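Local coordinates for isomerase/lactonizing enzyme (Agrobacterium tumefaciens, PDB 1RVK), which is of unknown function but, as a magnesium-binding member of the enolase superfamily, probably abstracts a proton alpha to a carboxylate, at residues 12-20 / 27-35. Numbering follows the deposited sequence.
Sequences RTTTRRHSD and PGPAHQVEQ
H31 CG sits between its backbone N and carbonyl carbon (chi1 64°), and H18 CG lies anti to its carbonyl carbon (chi1 -74°), which brings the two rings face to face. The two imidazoles come from opposite directions and form an offset stack. Their centroids lie 3.7 Å apart and the planes are 3° from parallel. V33 CG2 packs on the opposite face of the H31 ring and also meets T15 CG2 at 3.6 Å. At the ring edge, H31 NE2 donates a nearly straight bond of 3.1 Å to R17 O. The acceptor lies in the imidazole plane, but the donor sits above the carbonyl plane. This bond and the stack probably limit the rotation of H31. The segments are arms of a bent antiparallel hairpin that runs from the three-stranded sheet of the N-terminal capping domain into the small 17-19/25-28 ribbon. A beta bulge shifts the register by two between T15 and R17, and the chain turns a corner at R16 and at P29. T15 OG1 accepts from R17 N, an ST turn. Before the bend, T13 and V33 are a hydrogen-bonded pair, with V33 N to T13 O at 2.8 Å. T13 OG1 hydrogen-bonds D344 OD1. At the bend, G28 N donates to R16 O at 2.8 Å.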
loop_
_atom_site.group_PDB
_atom_site.type_symbol
_atom_site.label_atom_id
_atom_site.label_comp_id
_atom_site.label_asym_id
_atom_site.label_seq_id
_atom_site.Cartn_x
_atom_site.Cartn_y
_atom_site.Cartn_z
ATOM N N ARG A 12 -5.999 12.641 -17.071
ATOM C CA ARG A 12 -6.486 13.352 -15.894
ATOM C C ARG A 12 -7.633 12.606 -15.215
ATOM O O ARG A 12 -8.607 12.228 -15.863
ATOM C CB ARG A 12 -6.984 14.749 -16.284
ATOM C CG ARG A 12 -6.100 15.496 -17.272
ATOM C CD ARG A 12 -6.875 16.637 -17.934
ATOM N NE ARG A 12 -6.228 17.113 -19.156
ATOM C CZ ARG A 12 -5.072 17.769 -19.185
ATOM N NH1 ARG A 12 -4.427 18.033 -18.057
ATOM N NH2 ARG A 12 -4.554 18.156 -20.345
ATOM N N THR A 13 -7.506 12.394 -13.910
ATOM C CA THR A 13 -8.548 11.737 -13.135
ATOM C C THR A 13 -9.137 12.801 -12.205
ATOM O O THR A 13 -8.414 13.658 -11.696
ATOM C CB THR A 13 -7.985 10.562 -12.293
ATOM O OG1 THR A 13 -9.050 9.950 -11.556
ATOM C CG2 THR A 13 -6.924 11.049 -11.317
ATOM N N THR A 14 -10.448 12.759 -12.004
ATOM C CA THR A 14 -11.120 13.721 -11.138
ATOM C C THR A 14 -11.242 13.112 -9.751
ATOM O O THR A 14 -11.830 12.047 -9.586
ATOM C CB THR A 14 -12.515 14.060 -11.674
ATOM O OG1 THR A 14 -12.387 14.635 -12.979
ATOM C CG2 THR A 14 -13.217 15.043 -10.751
ATOM N N THR A 15 -10.695 13.797 -8.755
ATOM C CA THR A 15 -10.715 13.282 -7.394
ATOM C C THR A 15 -10.736 14.395 -6.352
ATOM O O THR A 15 -10.454 15.556 -6.659
ATOM C CB THR A 15 -9.465 12.403 -7.159
ATOM O OG1 THR A 15 -9.429 11.955 -5.800
ATOM C CG2 THR A 15 -8.208 13.192 -7.461
ATOM N N ARG A 16 -11.080 14.030 -5.121
ATOM C CA ARG A 16 -11.104 14.981 -4.018
ATOM C C ARG A 16 -9.944 14.668 -3.088
ATOM O O ARG A 16 -9.815 15.242 -2.008
ATOM C CB ARG A 16 -12.432 14.898 -3.259
ATOM C CG ARG A 16 -13.547 15.701 -3.919
ATOM C CD ARG A 16 -14.895 15.483 -3.243
ATOM N NE ARG A 16 -15.895 16.419 -3.755
ATOM C CZ ARG A 16 -15.980 17.697 -3.398
ATOM N NH1 ARG A 16 -16.922 18.470 -3.926
ATOM N NH2 ARG A 16 -15.139 18.203 -2.502
ATOM N N ARG A 17 -9.089 13.750 -3.523
ATOM C CA ARG A 17 -7.930 13.371 -2.737
ATOM C C ARG A 17 -6.772 14.323 -3.028
ATOM O O ARG A 17 -6.396 14.532 -4.182
ATOM C CB ARG A 17 -7.539 11.926 -3.067
ATOM C CG ARG A 17 -6.442 11.337 -2.196
ATOM C CD ARG A 17 -5.065 11.689 -2.718
ATOM N NE ARG A 17 -4.016 10.944 -2.029
ATOM C CZ ARG A 17 -2.727 11.009 -2.345
ATOM N NH1 ARG A 17 -2.326 11.787 -3.342
ATOM N NH2 ARG A 17 -1.838 10.294 -1.666
ATOM N N HIS A 18 -6.230 14.919 -1.970
ATOM C CA HIS A 18 -5.100 15.834 -2.084
ATOM C C HIS A 18 -3.965 15.286 -1.230
ATOM O O HIS A 18 -4.150 14.336 -0.482
ATOM C CB HIS A 18 -5.461 17.227 -1.561
ATOM C CG HIS A 18 -6.346 18.014 -2.474
ATOM N ND1 HIS A 18 -7.665 17.688 -2.698
ATOM C CD2 HIS A 18 -6.100 19.119 -3.216
ATOM C CE1 HIS A 18 -8.195 18.560 -3.537
ATOM N NE2 HIS A 18 -7.267 19.439 -3.867
ATOM N N SER A 19 -2.789 15.886 -1.346
ATOM C CA SER A 19 -1.644 15.464 -0.547
ATOM C C SER A 19 -0.906 16.720 -0.101
ATOM O O SER A 19 -0.631 17.603 -0.916
ATOM C CB SER A 19 -0.714 14.560 -1.366
ATOM O OG SER A 19 -0.160 15.255 -2.467
ATOM N N ASP A 20 -0.601 16.817 1.192
ATOM C CA ASP A 20 0.097 17.996 1.696
ATOM C C ASP A 20 1.576 17.993 1.321
ATOM O O ASP A 20 2.048 17.100 0.619
ATOM C CB ASP A 20 -0.068 18.137 3.217
ATOM C CG ASP A 20 0.434 16.933 3.984
ATOM O OD1 ASP A 20 1.448 16.334 3.569
ATOM O OD2 ASP A 20 -0.180 16.599 5.023
ATOM N N PRO A 27 -8.727 15.037 2.311
ATOM C CA PRO A 27 -9.815 15.313 1.377
ATOM C C PRO A 27 -9.852 16.819 1.136
ATOM O O PRO A 27 -9.613 17.611 2.050
ATOM C CB PRO A 27 -11.043 14.806 2.125
ATOM C CG PRO A 27 -10.712 15.138 3.544
ATOM C CD PRO A 27 -9.245 14.751 3.662
ATOM N N GLY A 28 -10.133 17.212 -0.099
ATOM C CA GLY A 28 -10.192 18.621 -0.426
ATOM C C GLY A 28 -11.138 18.868 -1.584
ATOM O O GLY A 28 -12.024 18.055 -1.851
ATOM N N PRO A 29 -10.977 19.991 -2.292
ATOM C CA PRO A 29 -11.840 20.318 -3.430
ATOM C C PRO A 29 -11.685 19.308 -4.559
ATOM O O PRO A 29 -10.627 18.702 -4.719
ATOM C CB PRO A 29 -11.349 21.700 -3.846
ATOM C CG PRO A 29 -10.829 22.282 -2.566
ATOM C CD PRO A 29 -10.090 21.120 -1.962
ATOM N N ALA A 30 -12.742 19.112 -5.339
ATOM C CA ALA A 30 -12.642 18.195 -6.461
ATOM C C ALA A 30 -11.699 18.878 -7.449
ATOM O O ALA A 30 -11.815 20.081 -7.707
ATOM C CB ALA A 30 -14.015 17.972 -7.096
ATOM N N HIS A 31 -10.736 18.127 -7.967
ATOM C CA HIS A 31 -9.793 18.676 -8.931
ATOM C C HIS A 31 -9.271 17.565 -9.824
ATOM O O HIS A 31 -9.488 16.384 -9.552
ATOM C CB HIS A 31 -8.623 19.385 -8.225
ATOM C CG HIS A 31 -7.759 18.481 -7.396
ATOM N ND1 HIS A 31 -6.431 18.755 -7.147
ATOM C CD2 HIS A 31 -8.038 17.336 -6.730
ATOM C CE1 HIS A 31 -5.928 17.817 -6.364
ATOM N NE2 HIS A 31 -6.882 16.944 -6.096
ATOM N N GLN A 32 -8.598 17.941 -10.904
ATOM C CA GLN A 32 -8.061 16.945 -11.815
ATOM C C GLN A 32 -6.590 16.701 -11.531
ATOM O O GLN A 32 -5.792 17.634 -11.444
ATOM C CB GLN A 32 -8.279 17.378 -13.265
ATOM C CG GLN A 32 -9.748 17.337 -13.670
ATOM C CD GLN A 32 -9.959 17.458 -15.165
ATOM O OE1 GLN A 32 -11.087 17.382 -15.650
ATOM N NE2 GLN A 32 -8.872 17.648 -15.905
ATOM N N VAL A 33 -6.248 15.428 -11.370
ATOM C CA VAL A 33 -4.883 15.016 -11.074
ATOM C C VAL A 33 -4.343 14.147 -12.203
ATOM O O VAL A 33 -5.046 13.283 -12.719
ATOM C CB VAL A 33 -4.838 14.213 -9.757
ATOM C CG1 VAL A 33 -3.424 13.714 -9.489
ATOM C CG2 VAL A 33 -5.324 15.087 -8.605
ATOM N N GLU A 34 -3.095 14.380 -12.589
ATOM C CA GLU A 34 -2.487 13.590 -13.650
ATOM C C GLU A 34 -2.110 12.200 -13.148
ATOM O O GLU A 34 -1.446 12.054 -12.120
ATOM C CB GLU A 34 -1.245 14.293 -14.194
ATOM C CG GLU A 34 -1.546 15.465 -15.113
ATOM C CD GLU A 34 -0.287 16.076 -15.695
ATOM O OE1 GLU A 34 0.706 15.338 -15.869
ATOM O OE2 GLU A 34 -0.291 17.289 -15.995
ATOM N N GLN A 35 -2.545 11.183 -13.882
ATOM C CA GLN A 35 -2.258 9.795 -13.544
ATOM C C GLN A 35 -1.618 9.155 -14.770
ATOM O O GLN A 35 -1.934 9.522 -15.896
ATOM C CB GLN A 35 -3.554 9.058 -13.191
ATOM C CG GLN A 35 -3.369 7.575 -12.890
ATOM C CD GLN A 35 -2.576 7.322 -11.619
ATOM O OE1 GLN A 35 -2.206 6.188 -11.323
ATOM N NE2 GLN A 35 -2.323 8.379 -10.855
HETATM O O HOH W 1 -2.453 18.517 -16.390
#